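Local coordinates for dual specificity protein phosphatase 18 (Homo sapiens, PDB 2ESB) that dephosphorylates phosphotyrosine and, less readily, phosphothreonine in MAP kinase peptides, as a dual-specificity member of the protein-tyrosine phosphatase family, at residues A34-S42 with V57-Y66; D73-D84 with N144-Y154. All blocks are in the same frame, centred on the assembly; numbering follows the deposited sequence.

Contact 1: residues A34-S42 with V57-Y66; sequences AANNKLMLS and VNTLYEDIQY
The ring of Tyr61 has the aliphatic part of Lys38 across one face and two different neighbours at its edge. Lys38 CB stands over the middle of that face, 3.7 Å from the centroid of the Tyr61 ring, in a CH-pi contact; CG and CD run on over the same face toward the CD2 side. With CG anti to the backbone N (chi1 -171°) and the rest of the chain extended, the lysine lays its methylenes on the ring and carries its ammonium beyond it. At the ring's edge, near its plane, lie the CD1 methyl of Leu41 and the carbonyl of Asn36. Tyr66 has Leu60 CD2 over one face, toward the margin of the ring.

A tyrosine suits this place because the phenol of Tyr61 reaches past this apolar bed: Tyr61 OH donates to Asn36 O at 2.7 Å, the hydroxyl tilted 32° from the carbonyl plane. Leucine and isoleucine continue the apolar side. Leu41 CD1 meets Ile64 CD1 at 3.8 Å, the two side chains crossing at about a right angle; Leu41 also touches Leu101 and Ile64 touches Val49, both of the central sheet. The helix that starts at Lys38 is capped by Asn37, whose OD1 accepts from Met40 N at 3.1 Å. The partner segment makes a type II turn from Tyr61 to Ile64 before entering edge strand 65-68, so the contact ties a short helix to the approach of that strand.

Tyr66 OH accepts from Tyr61 N at 3.1 Å and also lies 2.6 Å from a water oxygen. That water donates to Ala35 O and Thr59 O, each 2.8 Å from it. Main-chain carbonyls thus supply most of the acceptors here, so the two tyrosine hydroxyls and the water probably help hold the two backbones in register.

Contact 2: residues D73-D84 with N144-Y154; sequences DSPNSRLCDFFD and NSGFWEQLIHY
Leu79 sets its CD1 methyl over the centre of the Phe147 ring, 3.8 Å from the centroid, and one turn farther along the helix Phe83 CZ touches Leu151 CD2 at 3.7 Å. Phe83 also has its CB over the face of the Tyr154 ring, 4.0 Å from the centroid, while the two rings meet obliquely, planes 48° apart. The edge of the Phe83 ring faces Gln150 O. Leu79 and Phe83 also pack on Leu114 of helix 110-122, so apolar side chains suit this buried layer.

The opposite face of Phe147 is roofed by Asn144 ND2, 3.1 Å above the ring plane. Asn144 is the N-cap of helix 145-159: its CG sits between the backbone N and the carbonyl carbon (chi1 70°), which brings OD1 back to accept from Phe147 N and leaves ND2 to donate to Asp73 OD1 at 2.8 Å. Asp73 OD1 is held a second time by Ser109. The loop that follows strand 65-68 probably corresponds to the one that carries the general-acid aspartate in dual-specificity phosphatases, and Asp73 here lies beside the active site. Gly146 suits its place because a side-chain carbon would run into Pro75 O.

Farther out, Gln150 uses both ends of its amide: NE2 donates to Ser77 O at 2.9 Å, with Ser77 O only 14° out of the amide plane of Gln150, and OE1 accepts from Cys80 N at 2.8 Å. A leucine in its place would have neither end, and Cys80 N and Ser77 O would probably lose their mates on the helix, leaving the loop less firmly fixed. Water 2 bridges Gln150 NE2 and Pro75 O. At the far end of the contact Tyr154 OH donates to Asp84 OD2 at 2.6 Å, meeting it from above the carboxylate plane; Lys121 is that carboxylate's salt-bridge partner.

Contacts 1 and 2 lie on opposite sides of the chain's centre, their own centres about 26 Å apart and their nearest atoms about 12 Å apart, so they do not touch. They follow in series: strand 65-68, which leaves contact 1, leads into the loop and helix 83-95 of contact 2. Each has one residue within 10 Å of Cys104, the predicted phosphocysteine nucleophile: the side chain of Asp73 is about 7 Å from the Cys104 side chain, that of Ala35 about 9 Å. A bound HEPES buffer molecule sharpens the difference, lying about 3 Å from the Asp73 side chain and about 11 Å from that of Ala35.

Contact 1: residues A34-S42 with V57-Y66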
loop_
_atom_site.group_PDB
_atom_site.type_symbol
_atom_site.label_atom_id
_atom_site.label_comp_id
_atom_site.label_asym_id
_atom_site.label_seq_id
_atom_site.Cartn_x
_atom_site.Cartn_y
_atom_site.Cartn_z
ATOM N N ALA A 34 -4.659 6.115 -13.189
ATOM C CA ALA A 34 -5.808 6.548 -12.419
ATOM C C ALA A 34 -5.462 7.689 -11.484
ATOM O O ALA A 34 -6.276 8.584 -11.262
ATOM C CB ALA A 34 -6.362 5.370 -11.627
ATOM N N ALA A 35 -4.243 7.654 -10.956
ATOM C CA ALA A 35 -3.770 8.654 -10.010
ATOM C C ALA A 35 -3.734 10.080 -10.562
ATOM O O ALA A 35 -3.675 11.034 -9.797
ATOM C CB ALA A 35 -2.388 8.257 -9.501
ATOM N N ASN A 36 -3.748 10.224 -11.883
ATOM C CA ASN A 36 -3.741 11.552 -12.494
ATOM C C ASN A 36 -5.047 11.818 -13.248
ATOM O O ASN A 36 -5.130 12.735 -14.067
ATOM C CB ASN A 36 -2.552 11.700 -13.444
ATOM C CG ASN A 36 -1.227 11.792 -12.711
ATOM O OD1 ASN A 36 -0.205 11.305 -13.194
ATOM N ND2 ASN A 36 -1.234 12.425 -11.544
ATOM N N ASN A 37 -6.058 11.003 -12.965
ATOM C CA ASN A 37 -7.381 11.145 -13.576
ATOM C C ASN A 37 -8.179 12.066 -12.652
ATOM O O ASN A 37 -8.726 11.628 -11.633
ATOM C CB ASN A 37 -8.070 9.787 -13.654
ATOM C CG ASN A 37 -9.419 9.855 -14.346
ATOM O OD1 ASN A 37 -10.155 10.830 -14.216
ATOM N ND2 ASN A 37 -9.755 8.801 -15.073
ATOM N N LYS A 38 -8.248 13.343 -13.006
ATOM C CA LYS A 38 -8.942 14.325 -12.181
ATOM C C LYS A 38 -10.377 13.936 -11.807
ATOM O O LYS A 38 -10.757 14.002 -10.638
ATOM C CB LYS A 38 -8.931 15.684 -12.883
ATOM C CG LYS A 38 -9.428 16.842 -12.032
ATOM C CD LYS A 38 -9.371 18.132 -12.847
ATOM C CE LYS A 38 -9.807 19.355 -12.055
ATOM N NZ LYS A 38 -9.736 20.559 -12.925
ATOM N N LEU A 39 -11.170 13.524 -12.789
ATOM C CA LEU A 39 -12.558 13.156 -12.519
ATOM C C LEU A 39 -12.689 12.024 -11.519
ATOM O O LEU A 39 -13.561 12.044 -10.651
ATOM C CB LEU A 39 -13.268 12.753 -13.813
ATOM C CG LEU A 39 -13.666 13.903 -14.735
ATOM C CD1 LEU A 39 -14.367 13.345 -15.969
ATOM C CD2 LEU A 39 -14.575 14.862 -13.989
ATOM N N MET A 40 -11.815 11.034 -11.653
ATOM C CA MET A 40 -11.833 9.887 -10.775
ATOM C C MET A 40 -11.463 10.284 -9.353
ATOM O O MET A 40 -12.009 9.753 -8.388
ATOM C CB MET A 40 -10.864 8.830 -11.291
ATOM C CG MET A 40 -11.114 7.461 -10.703
ATOM S SD MET A 40 -10.272 6.211 -11.658
ATOM C CE MET A 40 -11.350 6.118 -13.056
ATOM N N LEU A 41 -10.520 11.208 -9.225
ATOM C CA LEU A 41 -10.111 11.667 -7.905
ATOM C C LEU A 41 -11.262 12.431 -7.247
ATOM O O LEU A 41 -11.627 12.172 -6.096
ATOM C CB LEU A 41 -8.885 12.582 -8.012
ATOM C CG LEU A 41 -7.605 11.909 -8.516
ATOM C CD1 LEU A 41 -6.528 12.957 -8.700
ATOM C CD2 LEU A 41 -7.155 10.822 -7.537
ATOM N N SER A 42 -11.851 13.373 -7.973
ATOM C CA SER A 42 -12.935 14.143 -7.379
ATOM C C SER A 42 -14.185 13.303 -7.107
ATOM O O SER A 42 -14.826 13.457 -6.064
ATOM C CB SER A 42 -13.278 15.355 -8.259
ATOM O OG SER A 42 -13.604 14.960 -9.571
ATOM N N VAL A 57 5.263 10.550 -12.164
ATOM C CA VAL A 57 5.046 11.975 -11.945
ATOM C C VAL A 57 3.550 12.252 -11.766
ATOM O O VAL A 57 2.727 11.755 -12.534
ATOM C CB VAL A 57 5.551 12.801 -13.143
ATOM C CG1 VAL A 57 5.034 14.248 -13.027
ATOM C CG2 VAL A 57 7.081 12.748 -13.200
ATOM N N ASN A 58 3.198 13.030 -10.745
ATOM C CA ASN A 58 1.797 13.392 -10.510
ATOM C C ASN A 58 1.445 14.739 -11.141
ATOM O O ASN A 58 2.264 15.665 -11.140
ATOM C CB ASN A 58 1.502 13.554 -9.008
ATOM C CG ASN A 58 1.392 12.240 -8.276
ATOM O OD1 ASN A 58 2.180 11.952 -7.384
ATOM N ND2 ASN A 58 0.397 11.436 -8.649
ATOM N N THR A 59 0.220 14.839 -11.650
ATOM C CA THR A 59 -0.306 16.095 -12.167
ATOM C C THR A 59 -0.899 16.625 -10.854
ATOM O O THR A 59 -1.607 15.894 -10.168
ATOM C CB THR A 59 -1.456 15.872 -13.171
ATOM O OG1 THR A 59 -0.992 15.080 -14.273
ATOM C CG2 THR A 59 -1.970 17.213 -13.704
ATOM N N LEU A 60 -0.614 17.869 -10.494
ATOM C CA LEU A 60 -1.114 18.396 -9.226
ATOM C C LEU A 60 -2.415 19.166 -9.378
ATOM O O LEU A 60 -2.406 20.344 -9.742
ATOM C CB LEU A 60 -0.053 19.302 -8.588
ATOM C CG LEU A 60 1.370 18.733 -8.533
ATOM C CD1 LEU A 60 2.287 19.732 -7.817
ATOM C CD2 LEU A 60 1.368 17.392 -7.806
ATOM N N TYR A 61 -3.535 18.510 -9.091
ATOM C CA TYR A 61 -4.824 19.172 -9.208
ATOM C C TYR A 61 -5.160 19.988 -7.971
ATOM O O TYR A 61 -4.633 19.750 -6.882
ATOM C CB TYR A 61 -5.924 18.147 -9.487
ATOM C CG TYR A 61 -5.712 17.402 -10.793
ATOM C CD1 TYR A 61 -5.519 16.020 -10.809
ATOM C CD2 TYR A 61 -5.706 18.085 -12.009
ATOM C CE1 TYR A 61 -5.323 15.332 -12.006
ATOM C CE2 TYR A 61 -5.517 17.414 -13.205
ATOM C CZ TYR A 61 -5.327 16.041 -13.203
ATOM O OH TYR A 61 -5.175 15.381 -14.403
ATOM N N GLU A 62 -6.042 20.957 -8.161
ATOM C CA GLU A 62 -6.469 21.855 -7.103
ATOM C C GLU A 62 -7.201 21.143 -5.971
ATOM O O GLU A 62 -7.973 20.215 -6.202
ATOM C CB GLU A 62 -7.385 22.929 -7.698
ATOM C CG GLU A 62 -7.073 24.347 -7.250
ATOM C CD GLU A 62 -5.611 24.697 -7.441
ATOM O OE1 GLU A 62 -4.788 24.300 -6.587
ATOM O OE2 GLU A 62 -5.281 25.360 -8.449
ATOM N N ASP A 63 -6.936 21.583 -4.745
ATOM C CA ASP A 63 -7.590 21.035 -3.562
ATOM C C ASP A 63 -7.290 19.572 -3.240
ATOM O O ASP A 63 -8.051 18.901 -2.543
ATOM C CB ASP A 63 -9.091 21.258 -3.681
ATOM C CG ASP A 63 -9.447 22.738 -3.703
ATOM O OD1 ASP A 63 -10.414 23.105 -4.397
ATOM O OD2 ASP A 63 -8.755 23.531 -3.020
ATOM N N ILE A 64 -6.184 19.075 -3.764
ATOM C CA ILE A 64 -5.759 17.722 -3.451
ATOM C C ILE A 64 -4.323 17.868 -2.973
ATOM O O ILE A 64 -3.556 18.647 -3.541
ATOM C CB ILE A 64 -5.817 16.798 -4.682
ATOM C CG1 ILE A 64 -7.279 16.648 -5.128
ATOM C CG2 ILE A 64 -5.209 15.439 -4.334
ATOM C CD1 ILE A 64 -7.479 15.779 -6.354
ATOM N N GLN A 65 -3.978 17.159 -1.905
ATOM C CA GLN A 65 -2.623 17.208 -1.356
ATOM C C GLN A 65 -1.830 16.025 -1.894
ATOM O O GLN A 65 -2.361 14.922 -1.985
ATOM C CB GLN A 65 -2.673 17.145 0.178
ATOM C CG GLN A 65 -1.331 17.422 0.836
ATOM C CD GLN A 65 -1.344 17.125 2.333
ATOM O OE1 GLN A 65 -2.334 17.387 3.020
ATOM N NE2 GLN A 65 -0.238 16.581 2.841
ATOM N N TYR A 66 -0.565 16.255 -2.253
ATOM C CA TYR A 66 0.287 15.199 -2.804
ATOM C C TYR A 66 1.610 15.053 -2.061
ATOM O O TYR A 66 2.112 16.007 -1.472
ATOM C CB TYR A 66 0.633 15.488 -4.280
ATOM C CG TYR A 66 -0.544 15.542 -5.232
ATOM C CD1 TYR A 66 -1.355 16.674 -5.309
ATOM C CD2 TYR A 66 -0.844 14.459 -6.053
ATOM C CE1 TYR A 66 -2.438 16.729 -6.184
ATOM C CE2 TYR A 66 -1.939 14.500 -6.940
ATOM C CZ TYR A 66 -2.727 15.639 -6.999
ATOM O OH TYR A 66 -3.794 15.696 -7.872
HETATM O O HOH W 1 -3.384 13.827 -9.704
#

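Contact 2: residues D73-D84 with N144-Y154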
loop_
_atom_site.group_PDB
_atom_site.type_symbol
_atom_site.label_atom_id
_atom_site.label_comp_id
_atom_site.label_asym_id
_atom_site.label_seq_id
_atom_site.Cartn_x
_atom_site.Cartn_y
_atom_site.Cartn_z
ATOM N N ASP A 73 10.742 -0.487 -7.086
ATOM C CA ASP A 73 10.132 -1.752 -6.709
ATOM C C ASP A 73 11.218 -2.824 -6.722
ATOM O O ASP A 73 11.299 -3.642 -7.635
ATOM C CB ASP A 73 9.003 -2.142 -7.658
ATOM C CG ASP A 73 8.397 -3.492 -7.296
ATOM O OD1 ASP A 73 8.300 -3.793 -6.081
ATOM O OD2 ASP A 73 8.013 -4.246 -8.213
ATOM N N SER A 74 12.058 -2.786 -5.696
ATOM C CA SER A 74 13.161 -3.715 -5.548
ATOM C C SER A 74 13.129 -4.325 -4.161
ATOM O O SER A 74 12.788 -3.658 -3.189
ATOM C CB SER A 74 14.491 -2.983 -5.748
ATOM O OG SER A 74 15.558 -3.699 -5.155
ATOM N N PRO A 75 13.497 -5.609 -4.051
ATOM C CA PRO A 75 13.496 -6.261 -2.740
ATOM C C PRO A 75 14.451 -5.578 -1.759
ATOM O O PRO A 75 14.331 -5.740 -0.544
ATOM C CB PRO A 75 13.904 -7.698 -3.069
ATOM C CG PRO A 75 14.750 -7.542 -4.307
ATOM C CD PRO A 75 13.959 -6.530 -5.104
ATOM N N ASN A 76 15.378 -4.786 -2.288
ATOM C CA ASN A 76 16.350 -4.083 -1.458
ATOM C C ASN A 76 15.860 -2.728 -0.954
ATOM O O ASN A 76 16.395 -2.192 0.016
ATOM C CB ASN A 76 17.656 -3.892 -2.235
ATOM C CG ASN A 76 18.216 -5.198 -2.754
ATOM O OD1 ASN A 76 18.458 -6.136 -1.986
ATOM N ND2 ASN A 76 18.424 -5.270 -4.064
ATOM N N SER A 77 14.849 -2.167 -1.608
ATOM C CA SER A 77 14.324 -0.872 -1.194
ATOM C C SER A 77 13.733 -0.922 0.215
ATOM O O SER A 77 12.915 -1.788 0.528
ATOM C CB SER A 77 13.262 -0.394 -2.189
ATOM O OG SER A 77 13.852 -0.135 -3.446
ATOM N N ARG A 78 14.139 0.024 1.053
ATOM C CA ARG A 78 13.666 0.084 2.429
ATOM C C ARG A 78 12.290 0.737 2.593
ATOM O O ARG A 78 12.160 1.761 3.269
ATOM C CB ARG A 78 14.687 0.830 3.294
ATOM C CG ARG A 78 16.060 0.175 3.339
ATOM C CD ARG A 78 17.012 0.986 4.216
ATOM N NE ARG A 78 16.528 1.095 5.592
ATOM C CZ ARG A 78 16.310 0.051 6.387
ATOM N NH1 ARG A 78 16.533 -1.181 5.944
ATOM N NH2 ARG A 78 15.859 0.230 7.622
ATOM N N LEU A 79 11.264 0.145 1.990
ATOM C CA LEU A 79 9.920 0.693 2.109
ATOM C C LEU A 79 9.540 0.680 3.576
ATOM O O LEU A 79 8.766 1.523 4.035
ATOM C CB LEU A 79 8.904 -0.156 1.345
ATOM C CG LEU A 79 8.037 0.489 0.266
ATOM C CD1 LEU A 79 6.892 -0.468 -0.026
ATOM C CD2 LEU A 79 7.498 1.852 0.702
ATOM N N CYS A 80 10.085 -0.291 4.306
ATOM C CA CYS A 80 9.815 -0.436 5.736
ATOM C C CYS A 80 10.029 0.850 6.531
ATOM O O CYS A 80 9.343 1.071 7.533
ATOM C CB CYS A 80 10.668 -1.558 6.338
ATOM S SG CYS A 80 12.438 -1.370 6.066
ATOM N N ASP A 81 10.958 1.706 6.103
ATOM C CA ASP A 81 11.175 2.961 6.841
ATOM C C ASP A 81 9.954 3.870 6.781
ATOM O O ASP A 81 9.816 4.803 7.576
ATOM C CB ASP A 81 12.392 3.716 6.312
ATOM C CG ASP A 81 13.675 2.926 6.462
ATOM O OD1 ASP A 81 13.737 2.054 7.353
ATOM O OD2 ASP A 81 14.622 3.182 5.694
ATOM N N PHE A 82 9.049 3.591 5.852
ATOM C CA PHE A 82 7.855 4.408 5.731
ATOM C C PHE A 82 6.582 3.764 6.280
ATOM O O PHE A 82 5.540 4.408 6.301
ATOM C CB PHE A 82 7.631 4.808 4.268
ATOM C CG PHE A 82 8.717 5.676 3.713
ATOM C CD1 PHE A 82 9.846 5.112 3.134
ATOM C CD2 PHE A 82 8.622 7.061 3.792
ATOM C CE1 PHE A 82 10.869 5.919 2.639
ATOM C CE2 PHE A 82 9.640 7.881 3.300
ATOM C CZ PHE A 82 10.766 7.306 2.723
ATOM N N PHE A 83 6.663 2.512 6.724
ATOM C CA PHE A 83 5.485 1.811 7.251
ATOM C C PHE A 83 4.712 2.607 8.309
ATOM O O PHE A 83 3.524 2.858 8.154
ATOM C CB PHE A 83 5.882 0.452 7.855
ATOM C CG PHE A 83 6.218 -0.614 6.836
ATOM C CD1 PHE A 83 6.741 -1.839 7.254
ATOM C CD2 PHE A 83 6.008 -0.406 5.476
ATOM C CE1 PHE A 83 7.052 -2.849 6.330
ATOM C CE2 PHE A 83 6.317 -1.413 4.540
ATOM C CZ PHE A 83 6.841 -2.634 4.976
ATOM N N ASP A 84 5.386 2.991 9.389
ATOM C CA ASP A 84 4.733 3.735 10.469
ATOM C C ASP A 84 4.348 5.159 10.116
ATOM O O ASP A 84 3.227 5.591 10.384
ATOM C CB ASP A 84 5.623 3.763 11.712
ATOM C CG ASP A 84 5.439 2.545 12.573
ATOM O OD1 ASP A 84 6.452 1.927 12.958
ATOM O OD2 ASP A 84 4.272 2.212 12.865
ATOM N N ASN A 144 6.718 -7.473 -3.837
ATOM C CA ASN A 144 7.882 -8.291 -4.167
ATOM C C ASN A 144 8.323 -8.976 -2.881
ATOM O O ASN A 144 7.938 -8.549 -1.787
ATOM C CB ASN A 144 9.018 -7.451 -4.794
ATOM C CG ASN A 144 9.692 -6.498 -3.808
ATOM O OD1 ASN A 144 10.203 -6.912 -2.763
ATOM N ND2 ASN A 144 9.718 -5.212 -4.158
ATOM N N SER A 145 9.105 -10.049 -3.001
ATOM C CA SER A 145 9.549 -10.802 -1.832
ATOM C C SER A 145 10.271 -10.016 -0.740
ATOM O O SER A 145 10.170 -10.354 0.446
ATOM C CB SER A 145 10.405 -12.003 -2.273
ATOM O OG SER A 145 9.580 -12.979 -2.895
ATOM N N GLY A 146 11.012 -8.985 -1.117
ATOM C CA GLY A 146 11.698 -8.193 -0.108
ATOM C C GLY A 146 10.687 -7.433 0.747
ATOM O O GLY A 146 10.854 -7.283 1.958
ATOM N N PHE A 147 9.629 -6.938 0.116
ATOM C CA PHE A 147 8.603 -6.214 0.858
ATOM C C PHE A 147 7.884 -7.192 1.799
ATOM O O PHE A 147 7.478 -6.824 2.896
ATOM C CB PHE A 147 7.609 -5.554 -0.112
ATOM C CG PHE A 147 8.205 -4.424 -0.932
ATOM C CD1 PHE A 147 7.512 -3.898 -2.022
ATOM C CD2 PHE A 147 9.448 -3.882 -0.603
ATOM C CE1 PHE A 147 8.046 -2.844 -2.778
ATOM C CE2 PHE A 147 9.996 -2.831 -1.345
ATOM C CZ PHE A 147 9.296 -2.309 -2.436
ATOM N N TRP A 148 7.731 -8.441 1.373
ATOM C CA TRP A 148 7.091 -9.428 2.231
ATOM C C TRP A 148 7.928 -9.641 3.494
ATOM O O TRP A 148 7.394 -9.671 4.604
ATOM C CB TRP A 148 6.886 -10.752 1.488
ATOM C CG TRP A 148 5.613 -10.766 0.698
ATOM C CD1 TRP A 148 5.482 -10.718 -0.656
ATOM C CD2 TRP A 148 4.283 -10.793 1.233
ATOM N NE1 TRP A 148 4.149 -10.709 -1.004
ATOM C CE2 TRP A 148 3.393 -10.754 0.139
ATOM C CE3 TRP A 148 3.758 -10.844 2.536
ATOM C CZ2 TRP A 148 1.998 -10.765 0.304
ATOM C CZ3 TRP A 148 2.371 -10.853 2.701
ATOM C CH2 TRP A 148 1.509 -10.813 1.591
ATOM N N GLU A 149 9.241 -9.771 3.336
ATOM C CA GLU A 149 10.116 -9.948 4.497
ATOM C C GLU A 149 9.973 -8.737 5.427
ATOM O O GLU A 149 9.962 -8.867 6.655
ATOM C CB GLU A 149 11.581 -10.064 4.056
ATOM C CG GLU A 149 11.953 -11.365 3.366
ATOM C CD GLU A 149 13.265 -11.257 2.596
ATOM O OE1 GLU A 149 14.201 -10.599 3.103
ATOM O OE2 GLU A 149 13.363 -11.831 1.490
ATOM N N GLN A 150 9.888 -7.549 4.834
ATOM C CA GLN A 150 9.732 -6.330 5.620
ATOM C C GLN A 150 8.391 -6.311 6.348
ATOM O O GLN A 150 8.311 -5.898 7.514
ATOM C CB GLN A 150 9.873 -5.102 4.720
ATOM C CG GLN A 150 11.324 -4.828 4.319
ATOM C CD GLN A 150 11.436 -3.813 3.200
ATOM O OE1 GLN A 150 10.788 -2.775 3.233
ATOM N NE2 GLN A 150 12.269 -4.107 2.203
ATOM N N LEU A 151 7.344 -6.765 5.664
ATOM C CA LEU A 151 6.000 -6.806 6.257
ATOM C C LEU A 151 5.926 -7.839 7.384
ATOM O O LEU A 151 5.280 -7.617 8.406
ATOM C CB LEU A 151 4.954 -7.113 5.180
ATOM C CG LEU A 151 4.651 -5.959 4.219
ATOM C CD1 LEU A 151 3.831 -6.473 3.038
ATOM C CD2 LEU A 151 3.897 -4.853 4.951
ATOM N N ILE A 152 6.598 -8.966 7.201
ATOM C CA ILE A 152 6.631 -10.003 8.231
ATOM C C ILE A 152 7.356 -9.459 9.469
ATOM O O ILE A 152 6.922 -9.669 10.606
ATOM C CB ILE A 152 7.340 -11.274 7.686
ATOM C CG1 ILE A 152 6.404 -11.991 6.708
ATOM C CG2 ILE A 152 7.734 -12.212 8.830
ATOM C CD1 ILE A 152 7.081 -13.083 5.885
ATOM N N HIS A 153 8.456 -8.745 9.256
ATOM C CA HIS A 153 9.187 -8.169 10.386
ATOM C C HIS A 153 8.303 -7.134 11.110
ATOM O O HIS A 153 8.270 -7.077 12.338
ATOM C CB HIS A 153 10.480 -7.515 9.903
ATOM C CG HIS A 153 11.260 -6.849 10.993
ATOM N ND1 HIS A 153 11.224 -5.489 11.211
ATOM C CD2 HIS A 153 12.078 -7.360 11.944
ATOM C CE1 HIS A 153 11.988 -5.189 12.247
ATOM N NE2 HIS A 153 12.517 -6.308 12.710
ATOM N N TYR A 154 7.575 -6.332 10.343
ATOM C CA TYR A 154 6.687 -5.318 10.921
ATOM C C TYR A 154 5.537 -5.998 11.676
ATOM O O TYR A 154 5.145 -5.547 12.748
ATOM C CB TYR A 154 6.145 -4.420 9.809
ATOM C CG TYR A 154 5.366 -3.215 10.272
ATOM C CD1 TYR A 154 5.887 -2.347 11.223
ATOM C CD2 TYR A 154 4.124 -2.916 9.721
ATOM C CE1 TYR A 154 5.192 -1.204 11.622
ATOM C CE2 TYR A 154 3.418 -1.764 10.109
ATOM C CZ TYR A 154 3.962 -0.918 11.061
ATOM O OH TYR A 154 3.289 0.216 11.461
HETATM O O HOH W 2 14.222 -6.330 2.333
#